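Local coordinates for protein fructose transport system repressor FruR (Pseudomonas putida, PDB 3O74) that probably binds DNA as a LacI-family transcriptional regulator of sugar metabolism whose preferred effector is fructose 1-phosphate, at residues 157-162 with 166-171; 40-45 with 127-132. All coordinates share one frame; numbering follows the deposited sequence.

Contact 1: 157-162 with 166-171; sequences QGEAFS and GQRLMQ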
ATOM      1  N   GLN B 157      -2.734 -15.365  19.028  1.00 28.22           N
ATOM      2  CA  GLN B 157      -3.045 -13.977  18.725  1.00 31.53           C
ATOM      3  C   GLN B 157      -1.956 -13.063  19.265  1.00 34.81           C
ATOM      4  O   GLN B 157      -1.817 -12.881  20.474  1.00 39.56           O
ATOM      5  CB  GLN B 157      -4.421 -13.608  19.274  1.00 32.25           C
ATOM      6  CG  GLN B 157      -5.552 -14.344  18.572  1.00 35.13           C
ATOM      7  CD  GLN B 157      -6.906 -14.064  19.182  1.00 40.28           C
ATOM      8  OE1 GLN B 157      -7.312 -14.714  20.145  1.00 42.61           O
ATOM      9  NE2 GLN B 157      -7.619 -13.095  18.619  1.00 40.81           N
ATOM     10  N   GLY B 158      -1.179 -12.503  18.345  1.00 25.88           N
ATOM     11  CA  GLY B 158      -0.014 -11.712  18.688  1.00 30.10           C
ATOM     12  C   GLY B 158      -0.285 -10.263  19.038  1.00 30.87           C
ATOM     13  O   GLY B 158      -1.427  -9.857  19.271  1.00 28.80           O
ATOM     14  N   GLU B 159       0.788  -9.481  19.059  1.00 27.40           N
ATOM     15  CA  GLU B 159       0.761  -8.114  19.564  1.00 35.00           C
ATOM     16  C   GLU B 159       0.565  -7.060  18.473  1.00 36.25           C
ATOM     17  O   GLU B 159       0.301  -5.896  18.777  1.00 38.56           O
ATOM     18  CB  GLU B 159       2.050  -7.821  20.341  1.00 43.32           C
ATOM     19  CG  GLU B 159       3.306  -7.761  19.478  1.00 55.66           C
ATOM     20  CD  GLU B 159       3.704  -9.110  18.897  1.00 66.01           C
ATOM     21  OE1 GLU B 159       3.355 -10.155  19.488  1.00 63.85           O
ATOM     22  OE2 GLU B 159       4.377  -9.120  17.846  1.00 73.87           O
ATOM     23  N   ALA B 160       0.699  -7.460  17.212  1.00 29.34           N
ATOM     24  CA  ALA B 160       0.588  -6.511  16.110  1.00 27.72           C
ATOM     25  C   ALA B 160       0.224  -7.179  14.787  1.00 24.68           C
ATOM     26  O   ALA B 160       0.558  -8.342  14.551  1.00 21.48           O
ATOM     27  CB  ALA B 160       1.889  -5.725  15.963  1.00 30.86           C
ATOM     28  N   PHE B 161      -0.470  -6.439  13.929  1.00 21.49           N
ATOM     29  CA  PHE B 161      -0.707  -6.887  12.565  1.00 19.50           C
ATOM     30  C   PHE B 161       0.535  -6.591  11.734  1.00 25.26           C
ATOM     31  O   PHE B 161       0.588  -5.601  11.005  1.00 23.24           O
ATOM     32  CB  PHE B 161      -1.926  -6.195  11.964  1.00 16.56           C
ATOM     33  CG  PHE B 161      -3.234  -6.601  12.597  1.00 22.85           C
ATOM     34  CD1 PHE B 161      -3.774  -7.856  12.360  1.00 21.31           C
ATOM     35  CD2 PHE B 161      -3.926  -5.722  13.415  1.00 18.46           C
ATOM     36  CE1 PHE B 161      -4.980  -8.231  12.934  1.00 19.10           C
ATOM     37  CE2 PHE B 161      -5.131  -6.087  13.991  1.00 20.55           C
ATOM     38  CZ  PHE B 161      -5.660  -7.344  13.750  1.00 23.94           C
ATOM     39  N   SER B 162       1.540  -7.450  11.857  1.00 24.63           N
ATOM     40  CA  SER B 162       2.798  -7.257  11.149  1.00 28.43           C
ATOM     41  C   SER B 162       3.331  -8.574  10.619  1.00 25.28           C
ATOM     42  O   SER B 162       2.976  -9.648  11.104  1.00 19.53           O
ATOM     43  CB  SER B 162       3.848  -6.628  12.066  1.00 28.38           C
ATOM     44  OG  SER B 162       4.357  -7.575  12.991  1.00 28.25           O
ATOM     45  N   GLY B 166       3.483 -12.405  12.452  1.00 21.56           N
ATOM     46  CA  GLY B 166       3.005 -13.609  11.799  1.00 22.67           C
ATOM     47  C   GLY B 166       4.080 -14.678  11.750  1.00 27.85           C
ATOM     48  O   GLY B 166       3.813 -15.861  11.971  1.00 25.31           O
ATOM     49  N   GLN B 167       5.305 -14.259  11.458  1.00 24.76           N
ATOM     50  CA  GLN B 167       6.431 -15.183  11.426  1.00 27.02           C
ATOM     51  C   GLN B 167       6.675 -15.789  12.807  1.00 28.40           C
ATOM     52  O   GLN B 167       6.882 -16.995  12.937  1.00 30.18           O
ATOM     53  CB  GLN B 167       7.687 -14.463  10.923  1.00 27.50           C
ATOM     54  CG  GLN B 167       8.920 -15.341  10.791  1.00 35.92           C
ATOM     55  CD  GLN B 167      10.141 -14.549  10.344  1.00 46.67           C
ATOM     56  OE1 GLN B 167      10.246 -13.351  10.610  1.00 38.80           O
ATOM     57  NE2 GLN B 167      11.068 -15.215   9.660  1.00 53.24           N
ATOM     58  N   ARG B 168       6.642 -14.954  13.841  1.00 24.96           N
ATOM     59  CA  ARG B 168       6.869 -15.429  15.204  1.00 28.74           C
ATOM     60  C   ARG B 168       5.797 -16.417  15.652  1.00 33.82           C
ATOM     61  O   ARG B 168       6.105 -17.443  16.258  1.00 33.01           O
ATOM     62  CB  ARG B 168       6.923 -14.254  16.183  1.00 33.64           C
ATOM     63  CG  ARG B 168       7.046 -14.668  17.645  1.00 44.34           C
ATOM     64  CD  ARG B 168       7.042 -13.454  18.565  1.00 51.03           C
ATOM     65  NE  ARG B 168       7.898 -12.393  18.044  1.00 60.07           N
ATOM     66  CZ  ARG B 168       7.451 -11.235  17.569  1.00 65.24           C
ATOM     67  NH1 ARG B 168       6.151 -10.976  17.568  1.00 63.50           N
ATOM     68  NH2 ARG B 168       8.305 -10.330  17.104  1.00 66.99           N
ATOM     69  N   LEU B 169       4.539 -16.099  15.360  1.00 27.76           N
ATOM     70  CA  LEU B 169       3.421 -16.954  15.756  1.00 24.45           C
ATOM     71  C   LEU B 169       3.414 -18.293  15.018  1.00 28.06           C
ATOM     72  O   LEU B 169       3.093 -19.328  15.600  1.00 31.41           O
ATOM     73  CB  LEU B 169       2.089 -16.232  15.550  1.00 22.00           C
ATOM     74  CG  LEU B 169       1.884 -14.979  16.404  1.00 24.88           C
ATOM     75  CD1 LEU B 169       0.545 -14.330  16.089  1.00 30.40           C
ATOM     76  CD2 LEU B 169       1.996 -15.305  17.886  1.00 32.05           C
HETATM   77  N   MSE B 170       3.765 -18.273  13.736  1.00 27.81           N
HETATM   78  CA  MSE B 170       3.844 -19.508  12.965  1.00 28.53           C
HETATM   79  C   MSE B 170       4.906 -20.429  13.554  1.00 30.72           C
HETATM   80  O   MSE B 170       4.698 -21.635  13.660  1.00 30.28           O
HETATM   81  CB  MSE B 170       4.150 -19.226  11.493  1.00 26.35           C
HETATM   82  CG  MSE B 170       4.032 -20.458  10.600  1.00 29.59           C
HETATM   83 SE   MSE B 170       2.236 -21.223  10.668  0.61 32.00          SE
HETATM   84  CE  MSE B 170       2.485 -22.725   9.455  1.00 44.14           C
ATOM     85  N   GLN B 171       6.047 -19.855  13.930  1.00 37.29           N
ATOM     86  CA  GLN B 171       7.121 -20.621  14.558  1.00 41.83           C
ATOM     87  C   GLN B 171       6.638 -21.250  15.855  1.00 42.75           C
ATOM     88  O   GLN B 171       6.798 -22.450  16.076  1.00 44.16           O
ATOM     89  CB  GLN B 171       8.328 -19.730  14.853  1.00 47.63           C
ATOM     90  CG  GLN B 171       9.352 -19.668  13.743  1.00 53.72           C
ATOM     91  CD  GLN B 171      10.035 -21.000  13.500  1.00 55.69           C
ATOM     92  OE1 GLN B 171       9.975 -21.913  14.326  1.00 54.23           O
ATOM     93  NE2 GLN B 171      10.695 -21.115  12.356  1.00 57.17           N
TER

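Contact 2: 40-45 with 127-132; sequences SDDQPD and GARPEL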
ATOM      1  N   SER B  40      -1.417   6.280  12.368  1.00 22.63           N
ATOM      2  CA  SER B  40      -1.156   6.114  13.792  1.00 27.91           C
ATOM      3  C   SER B  40      -0.101   5.040  14.025  1.00 30.70           C
ATOM      4  O   SER B  40       0.469   4.939  15.112  1.00 33.14           O
ATOM      5  CB  SER B  40      -2.436   5.682  14.501  1.00 25.90           C
ATOM      6  OG  SER B  40      -2.776   4.360  14.121  1.00 22.57           O
ATOM      7  N   ASP B  41       0.138   4.223  13.006  1.00 29.78           N
ATOM      8  CA  ASP B  41       1.021   3.074  13.146  1.00 36.11           C
ATOM      9  C   ASP B  41       0.485   2.115  14.209  1.00 34.41           C
ATOM     10  O   ASP B  41       1.248   1.377  14.830  1.00 28.36           O
ATOM     11  CB  ASP B  41       2.437   3.522  13.500  1.00 41.86           C
ATOM     12  CG  ASP B  41       3.477   2.926  12.582  1.00 54.40           C
ATOM     13  OD1 ASP B  41       3.917   1.790  12.846  1.00 60.06           O
ATOM     14  OD2 ASP B  41       3.847   3.590  11.589  1.00 60.73           O
ATOM     15  N   ASP B  42      -0.829   2.136  14.414  1.00 28.39           N
ATOM     16  CA  ASP B  42      -1.476   1.285  15.411  1.00 26.22           C
ATOM     17  C   ASP B  42      -0.967   1.539  16.834  1.00 37.88           C
ATOM     18  O   ASP B  42      -1.119   0.693  17.714  1.00 40.87           O
ATOM     19  CB  ASP B  42      -1.338  -0.199  15.040  1.00 30.76           C
ATOM     20  CG  ASP B  42      -2.687  -0.886  14.865  1.00 37.26           C
ATOM     21  OD1 ASP B  42      -3.697  -0.344  15.357  1.00 36.72           O
ATOM     22  OD2 ASP B  42      -2.742  -1.964  14.239  1.00 34.76           O
ATOM     23  N   GLN B  43      -0.364   2.704  17.053  1.00 33.88           N
ATOM     24  CA  GLN B  43       0.085   3.098  18.385  1.00 34.45           C
ATOM     25  C   GLN B  43      -0.865   4.131  18.984  1.00 38.34           C
ATOM     26  O   GLN B  43      -1.067   5.201  18.404  1.00 38.21           O
ATOM     27  CB  GLN B  43       1.503   3.674  18.324  1.00 41.59           C
ATOM     28  CG  GLN B  43       2.510   2.785  17.610  1.00 51.39           C
ATOM     29  CD  GLN B  43       2.905   1.571  18.427  1.00 63.28           C
ATOM     30  OE1 GLN B  43       3.599   1.688  19.437  1.00 67.18           O
ATOM     31  NE2 GLN B  43       2.466   0.395  17.992  1.00 66.46           N
ATOM     32  N   PRO B  44      -1.448   3.815  20.149  1.00 36.58           N
ATOM     33  CA  PRO B  44      -2.443   4.668  20.805  1.00 38.27           C
ATOM     34  C   PRO B  44      -1.981   6.100  21.049  1.00 38.70           C
ATOM     35  O   PRO B  44      -2.802   7.011  20.950  1.00 37.70           O
ATOM     36  CB  PRO B  44      -2.685   3.953  22.133  1.00 40.98           C
ATOM     37  CG  PRO B  44      -2.431   2.522  21.824  1.00 39.59           C
ATOM     38  CD  PRO B  44      -1.279   2.532  20.852  1.00 41.37           C
ATOM     39  N   ASP B  45      -0.705   6.306  21.367  1.00 38.18           N
ATOM     40  CA  ASP B  45      -0.225   7.659  21.634  1.00 42.07           C
ATOM     41  C   ASP B  45      -0.082   8.476  20.354  1.00 35.27           C
ATOM     42  O   ASP B  45      -0.295   9.687  20.358  1.00 34.61           O
ATOM     43  CB  ASP B  45       1.100   7.651  22.392  1.00 50.53           C
ATOM     44  CG  ASP B  45       1.548   9.049  22.782  1.00 61.75           C
ATOM     45  OD1 ASP B  45       2.608   9.500  22.297  1.00 64.64           O
ATOM     46  OD2 ASP B  45       0.826   9.707  23.562  1.00 64.57           O
ATOM     47  N   GLY B 127      -3.782 -14.638  14.650  1.00 23.78           N
ATOM     48  CA  GLY B 127      -4.331 -13.299  14.652  1.00 26.41           C
ATOM     49  C   GLY B 127      -3.474 -12.377  15.493  1.00 24.95           C
ATOM     50  O   GLY B 127      -2.376 -12.744  15.891  1.00 24.59           O
ATOM     51  N   ALA B 128      -3.979 -11.182  15.766  1.00 20.96           N
ATOM     52  CA  ALA B 128      -3.225 -10.178  16.505  1.00 22.68           C
ATOM     53  C   ALA B 128      -4.181  -9.152  17.088  1.00 22.75           C
ATOM     54  O   ALA B 128      -5.316  -9.027  16.630  1.00 28.08           O
ATOM     55  CB  ALA B 128      -2.203  -9.497  15.598  1.00 23.40           C
ATOM     56  N   ARG B 129      -3.720  -8.425  18.101  1.00 24.01           N
ATOM     57  CA  ARG B 129      -4.545  -7.416  18.755  1.00 28.10           C
ATOM     58  C   ARG B 129      -5.888  -7.996  19.172  1.00 21.86           C
ATOM     59  O   ARG B 129      -6.929  -7.511  18.740  1.00 25.39           O
ATOM     60  CB  ARG B 129      -4.772  -6.232  17.815  1.00 26.01           C
ATOM     61  CG  ARG B 129      -3.496  -5.554  17.365  1.00 34.38           C
ATOM     62  CD  ARG B 129      -2.662  -5.163  18.569  1.00 45.03           C
ATOM     63  NE  ARG B 129      -2.117  -3.817  18.438  1.00 48.91           N
ATOM     64  CZ  ARG B 129      -2.838  -2.709  18.569  1.00 51.14           C
ATOM     65  NH1 ARG B 129      -4.136  -2.787  18.825  1.00 52.66           N
ATOM     66  NH2 ARG B 129      -2.264  -1.522  18.438  1.00 51.28           N
ATOM     67  N   PRO B 130      -5.867  -9.039  20.021  1.00 25.61           N
ATOM     68  CA  PRO B 130      -7.082  -9.761  20.416  1.00 26.60           C
ATOM     69  C   PRO B 130      -8.130  -8.869  21.086  1.00 28.97           C
ATOM     70  O   PRO B 130      -9.316  -9.208  21.084  1.00 29.08           O
ATOM     71  CB  PRO B 130      -6.560 -10.815  21.406  1.00 29.17           C
ATOM     72  CG  PRO B 130      -5.258 -10.276  21.890  1.00 29.15           C
ATOM     73  CD  PRO B 130      -4.675  -9.539  20.727  1.00 25.38           C
ATOM     74  N   GLU B 131      -7.699  -7.746  21.650  1.00 30.27           N
ATOM     75  CA  GLU B 131      -8.618  -6.854  22.353  1.00 36.94           C
ATOM     76  C   GLU B 131      -9.585  -6.141  21.405  1.00 35.75           C
ATOM     77  O   GLU B 131     -10.703  -5.800  21.792  1.00 30.29           O
ATOM     78  CB  GLU B 131      -7.848  -5.833  23.203  1.00 44.04           C
ATOM     79  CG  GLU B 131      -7.163  -4.716  22.412  1.00 49.10           C
ATOM     80  CD  GLU B 131      -5.814  -5.124  21.846  1.00 52.02           C
ATOM     81  OE1 GLU B 131      -5.455  -6.319  21.937  1.00 50.97           O
ATOM     82  OE2 GLU B 131      -5.110  -4.245  21.308  1.00 52.81           O
ATOM     83  N   LEU B 132      -9.156  -5.927  20.162  1.00 31.03           N
ATOM     84  CA  LEU B 132      -9.975  -5.219  19.179  1.00 27.56           C
ATOM     85  C   LEU B 132     -11.251  -5.977  18.825  1.00 28.65           C
ATOM     86  O   LEU B 132     -11.267  -7.206  18.803  1.00 27.20           O
ATOM     87  CB  LEU B 132      -9.175  -4.946  17.900  1.00 29.47           C
ATOM     88  CG  LEU B 132      -7.935  -4.064  18.003  1.00 34.28           C
ATOM     89  CD1 LEU B 132      -7.318  -3.874  16.625  1.00 29.31           C
ATOM     90  CD2 LEU B 132      -8.286  -2.725  18.628  1.00 39.20           C
TER

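Contact 1: 157-162 with 166-171
E159 and R168 form a salt bridge between the loop after strand 152-158 and the first turns of helix 163-177. Carboxylate oxygen OE2 of E159 lies 2.6 Å from NH1 of R168, at the edge of the guanidinium and near its plane. The N-H points well off the line to the oxygen (N-H...O 127°), so the hydrogen bond is weak although the atoms are close, and the two flat groups are turned 56° apart. CG of E159 sits between the backbone N and the carbonyl carbon (chi1 68°), and a second bend carries the carboxylate to the arginine, whose chain crosses it at about a right angle. E164 adds a long, weak ion pair to NH2 of R168. Nearby, G166 N donates to S162 O over 3.1 Å in a fairly straight bond. S162 is also the N-cap, its OG hydrogen-bonded to the backbone N of C165. Beneath the ion pair, L169 brings CD1 to 3.4 Å from G158 N, a methyl against bare glycine backbone, and I126 of the neighbouring strand touches the same leucine. The beta-to-alpha connection is thus held by helix capping and buried packing below, with a surface charge pair above whose gain is probably modest.

Contact 2: 40-45 with 127-132
D42 and R129 meet from two tight turns on facing lobes of the periplasmic-binding-protein fold, with their CA atoms 9.8 Å apart. A type I' turn from S40 to Q43 follows strand 34-39 and leads into helix 44-56. It is closed by a hydrogen bond from Q43 N to S40 O, while S40 OG accepts from D42 N over 3.0 Å in an ST turn. On the other side, R129 leaves strand 122-128 with a positive phi (52°) and starts a type I turn to L132, the N-cap of helix 133-144. S135 OG hydrogen-bonds to the carbonyls of A128 and R129, tying that turn to the helix. The two side chains approach from opposite directions. NH2 of R129 lies 3.6 Å from OD1 of D42, but the carboxylate is displaced over one face of the guanidinium, the planes 31° apart, and no N-H points at OD1. This salt bridge is therefore purely electrostatic. D42 O lies in the guanidinium plane at its edge, 2.6 Å from R129 NH2, yet the angle is too poor for a hydrogen bond. Bends at chi2 (-54°) and chi3 bring the R129 head to D42 and set its NH1 3.0 Å from E131 OE2, a second salt bridge. R90 pairs with D42 OD1 as well. With two acids sharing R129 and two arginines sharing D42, charge probably steadies the approach of the lobes more than directed bonding does.

The contact centres are 13 Å apart, and neighbouring parallel strands 122-128 and 152-158 join them directly. G158, against which the L169 methyl packs in contact 1, reaches either side of A128 at the end of strand 122-128: its N lies 2.7 Å from G127 O and its O lies 2.9 Å from R129 N, both probable hydrogen bonds. Beyond the strand, E159 O packs 3.1 Å from R129 CD. Contact 1 stays within one lobe, whereas contact 2 spans to the other. R90 pairs with D42 and touches F161. LacI-family regulators bind effectors between the lobes; a glycerol, probably from the crystallisation liquor, about 6 Å from the D42 side chain is at most consistent with this.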